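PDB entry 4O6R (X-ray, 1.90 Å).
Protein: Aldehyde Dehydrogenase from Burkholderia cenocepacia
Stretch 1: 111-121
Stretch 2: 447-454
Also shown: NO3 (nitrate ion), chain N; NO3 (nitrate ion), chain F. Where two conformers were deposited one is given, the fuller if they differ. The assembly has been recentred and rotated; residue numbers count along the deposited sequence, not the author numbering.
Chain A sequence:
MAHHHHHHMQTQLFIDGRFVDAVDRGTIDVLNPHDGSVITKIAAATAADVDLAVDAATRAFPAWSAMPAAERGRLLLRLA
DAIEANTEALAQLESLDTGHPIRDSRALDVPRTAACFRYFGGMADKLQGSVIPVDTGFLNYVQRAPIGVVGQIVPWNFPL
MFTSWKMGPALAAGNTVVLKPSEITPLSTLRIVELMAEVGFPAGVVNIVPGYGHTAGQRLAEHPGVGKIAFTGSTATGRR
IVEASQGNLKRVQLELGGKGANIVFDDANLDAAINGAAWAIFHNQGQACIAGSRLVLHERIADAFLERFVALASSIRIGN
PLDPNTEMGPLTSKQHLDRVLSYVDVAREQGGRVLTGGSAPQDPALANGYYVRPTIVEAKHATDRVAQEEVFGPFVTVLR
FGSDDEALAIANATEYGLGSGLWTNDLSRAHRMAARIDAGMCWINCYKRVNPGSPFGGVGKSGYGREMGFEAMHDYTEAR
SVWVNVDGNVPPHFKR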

# COMPACT_ATOMS: atom_id res chain seq x y z
N PRO A 111 -15.04 23.35 -11.85
CA PRO A 111 -14.64 21.99 -12.20
C PRO A 111 -13.63 21.36 -11.23
O PRO A 111 -13.76 20.19 -10.91
CB PRO A 111 -13.98 22.16 -13.58
CG PRO A 111 -14.63 23.37 -14.15
CD PRO A 111 -14.85 24.29 -12.97
N ARG A 112 -12.66 22.13 -10.74
CA ARG A 112 -11.65 21.57 -9.83
C ARG A 112 -12.30 21.19 -8.51
O ARG A 112 -11.95 20.19 -7.92
CB ARG A 112 -10.50 22.55 -9.59
CG ARG A 112 -9.41 22.58 -10.69
CD ARG A 112 -8.68 23.91 -10.59
NE ARG A 112 -7.28 23.88 -10.96
CZ ARG A 112 -6.40 24.85 -10.70
NH1 ARG A 112 -6.74 25.95 -10.04
NH2 ARG A 112 -5.14 24.72 -11.13
N THR A 113 -13.25 22.01 -8.06
CA THR A 113 -13.98 21.74 -6.83
C THR A 113 -14.81 20.49 -6.97
O THR A 113 -14.72 19.61 -6.14
CB THR A 113 -14.89 22.95 -6.45
OG1 THR A 113 -14.09 24.13 -6.40
CG2 THR A 113 -15.53 22.75 -5.12
N ALA A 114 -15.59 20.39 -8.05
CA ALA A 114 -16.35 19.16 -8.31
C ALA A 114 -15.45 17.91 -8.40
O ALA A 114 -15.75 16.87 -7.81
CB ALA A 114 -17.18 19.33 -9.57
N ALA A 115 -14.36 18.01 -9.13
CA ALA A 115 -13.44 16.90 -9.33
C ALA A 115 -12.86 16.41 -8.02
O ALA A 115 -12.72 15.21 -7.81
CB ALA A 115 -12.31 17.31 -10.27
N CYS A 116 -12.53 17.34 -7.13
CA CYS A 116 -11.94 16.97 -5.84
C CYS A 116 -12.96 16.29 -4.93
O CYS A 116 -12.66 15.28 -4.33
CB CYS A 116 -11.32 18.18 -5.17
SG CYS A 116 -10.37 17.77 -3.66
N PHE A 117 -14.19 16.83 -4.83
CA PHE A 117 -15.21 16.16 -4.06
C PHE A 117 -15.49 14.78 -4.69
O PHE A 117 -15.67 13.82 -3.95
CB PHE A 117 -16.50 16.97 -3.97
CG PHE A 117 -16.48 18.03 -2.89
CD1 PHE A 117 -16.32 17.68 -1.55
CD2 PHE A 117 -16.68 19.37 -3.20
CE1 PHE A 117 -16.34 18.66 -0.57
CE2 PHE A 117 -16.69 20.34 -2.21
CZ PHE A 117 -16.53 19.97 -0.88
N ARG A 118 -15.50 14.67 -6.02
CA ARG A 118 -15.79 13.38 -6.64
C ARG A 118 -14.68 12.38 -6.32
O ARG A 118 -14.97 11.26 -5.95
CB ARG A 118 -16.01 13.50 -8.14
CG ARG A 118 -16.26 12.17 -8.81
CD ARG A 118 -16.73 12.35 -10.24
NE ARG A 118 -17.99 13.09 -10.31
CZ ARG A 118 -18.15 14.31 -10.84
NH1 ARG A 118 -17.13 14.96 -11.37
NH2 ARG A 118 -19.38 14.85 -10.86
N TYR A 119 -13.41 12.82 -6.42
CA TYR A 119 -12.28 11.95 -6.06
C TYR A 119 -12.47 11.39 -4.64
O TYR A 119 -12.38 10.19 -4.43
CB TYR A 119 -10.96 12.70 -6.16
CG TYR A 119 -9.76 11.87 -5.80
CD1 TYR A 119 -9.09 11.13 -6.76
CD2 TYR A 119 -9.28 11.82 -4.49
CE1 TYR A 119 -7.97 10.39 -6.46
CE2 TYR A 119 -8.14 11.08 -4.18
CZ TYR A 119 -7.50 10.35 -5.17
OH TYR A 119 -6.37 9.59 -4.87
N PHE A 120 -12.72 12.28 -3.68
CA PHE A 120 -12.89 11.87 -2.30
C PHE A 120 -14.14 11.06 -2.01
O PHE A 120 -14.11 10.18 -1.15
CB PHE A 120 -12.66 13.03 -1.31
CG PHE A 120 -11.23 13.34 -1.18
CD1 PHE A 120 -10.42 12.47 -0.50
CD2 PHE A 120 -10.65 14.34 -1.94
CE1 PHE A 120 -9.07 12.64 -0.48
CE2 PHE A 120 -9.28 14.54 -1.89
CZ PHE A 120 -8.49 13.69 -1.15
N GLY A 121 -15.21 11.30 -2.76
CA GLY A 121 -16.37 10.45 -2.65
C GLY A 121 -16.04 9.01 -3.04
O GLY A 121 -16.51 8.09 -2.41
N TYR A 447 3.37 23.80 -15.29
CA TYR A 447 3.38 24.48 -13.99
C TYR A 447 1.98 24.46 -13.39
O TYR A 447 0.99 24.49 -14.10
CB TYR A 447 3.90 25.91 -14.09
CG TYR A 447 4.77 26.33 -12.91
CD1 TYR A 447 6.14 26.08 -12.91
CD2 TYR A 447 4.23 26.99 -11.82
CE1 TYR A 447 6.95 26.47 -11.84
CE2 TYR A 447 5.02 27.40 -10.75
CZ TYR A 447 6.37 27.13 -10.75
OH TYR A 447 7.14 27.56 -9.70
N LYS A 448 1.93 24.42 -12.07
CA LYS A 448 0.68 24.41 -11.32
C LYS A 448 -0.27 23.29 -11.75
O LYS A 448 -1.48 23.50 -11.86
CB LYS A 448 -0.06 25.75 -11.40
CG LYS A 448 0.76 26.96 -11.04
CD LYS A 448 -0.05 28.13 -10.49
CE LYS A 448 -1.13 28.61 -11.43
NZ LYS A 448 -2.08 29.46 -10.63
N ARG A 449 0.26 22.10 -12.04
CA ARG A 449 -0.62 20.98 -12.25
C ARG A 449 -1.04 20.46 -10.87
O ARG A 449 -0.19 20.12 -10.05
CB ARG A 449 0.01 19.85 -13.06
CG ARG A 449 0.63 20.30 -14.39
CD ARG A 449 -0.41 20.94 -15.29
NE ARG A 449 -1.48 20.03 -15.61
CZ ARG A 449 -2.41 20.26 -16.55
NH1 ARG A 449 -2.41 21.40 -17.23
NH2 ARG A 449 -3.36 19.35 -16.80
N VAL A 450 -2.35 20.42 -10.68
CA VAL A 450 -2.95 19.90 -9.44
C VAL A 450 -3.99 18.85 -9.78
O VAL A 450 -4.76 18.98 -10.76
CB VAL A 450 -3.51 21.03 -8.54
CG1 VAL A 450 -2.40 21.95 -8.07
CG2 VAL A 450 -4.57 21.84 -9.25
N ASN A 451 -4.00 17.76 -9.01
CA ASN A 451 -4.91 16.65 -9.21
C ASN A 451 -5.29 16.17 -7.82
O ASN A 451 -4.44 16.16 -6.90
CB ASN A 451 -4.24 15.55 -10.04
CG ASN A 451 -5.06 14.30 -10.15
OD1 ASN A 451 -5.13 13.50 -9.22
ND2 ASN A 451 -5.66 14.08 -11.29
N PRO A 452 -6.56 15.75 -7.64
CA PRO A 452 -6.95 15.41 -6.26
C PRO A 452 -6.37 14.13 -5.68
O PRO A 452 -6.57 13.86 -4.52
CB PRO A 452 -8.48 15.32 -6.34
CG PRO A 452 -8.81 15.13 -7.74
CD PRO A 452 -7.72 15.82 -8.54
N GLY A 453 -5.65 13.35 -6.49
CA GLY A 453 -4.86 12.27 -5.96
C GLY A 453 -3.38 12.56 -5.80
O GLY A 453 -2.65 11.70 -5.31
N SER A 454 -2.93 13.76 -6.21
CA SER A 454 -1.51 14.07 -6.20
C SER A 454 -1.15 14.95 -5.01
O SER A 454 -1.62 16.08 -4.92
CB SER A 454 -1.11 14.75 -7.50
OG SER A 454 0.28 15.00 -7.50
N NO3 N . -3.04 17.08 -14.28
O1 NO3 N . -2.20 17.08 -15.17
O2 NO3 N . -3.72 15.90 -13.97
O3 NO3 N . -3.27 18.28 -13.60
N NO3 F . -3.64 27.03 -8.73
O1 NO3 F . -4.01 26.11 -7.99
O2 NO3 F . -4.15 27.18 -10.01
O3 NO3 F . -2.70 27.96 -8.30

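No hydrogen bond joins the two stretches directly; the polar link between them runs through a nitrate ion, probably from the crystallisation liquor. Arg-112 NH1 and NH2 each donate to O2 of the chain F nitrate at 2.9 Å, a forked grip at the edge of the guanidinium, while Lys-448 NZ donates to O3 of the same ion at 2.8 Å and, weakly, to O2 at 3.1 Å. The anion thus lies between two cationic side chains, one from each stretch, and accepts hydrogen bonds from both. The CA-to-CB bond of Arg-112 points sideways, but the end of the side chain comes nearer to the loop, where Val-450 CG2 covers one guanidinium face, 3.5 Å from Arg-112 NH2.

Residues 111-121 are helical, held by i to i+4 bonds such as Tyr-119 N to Ala-115 O (2.8 Å). Stretch 2 has no regular helix or strand and comes closest in backbone where Pro-452 CA lies 5.2 Å from Cys-116 CA. Pro-452 is the centre of the packing and loses the most area to the partner, its CA-to-CB bond pointing toward the helix. Pro-452 CG meets Tyr-119 CB at 3.6 Å and Pro-452 CB meets Cys-116 SG at 4.1 Å, both apolar contacts.

A type I turn from Asn-451 to Ser-454 shapes this part of the loop. Ser-454 N bonds to Asn-451 O (2.9 Å), and Gly-453 N bonds to Asn-451 OD1 (2.8 Å), so the asparagine side chain braces the turn. The Tyr-119 ring lies against the turn, with Pro-452 O and Gly-453 N over one face; Tyr-119 CE2 is 3.2 Å from Pro-452 O. Tyr-119 OH approaches Gly-453 CA to 3.3 Å, a fit that depends on glycine, since an ideally placed CB on Gly-453 would fall 2.8 Å from Tyr-119 OH and clash.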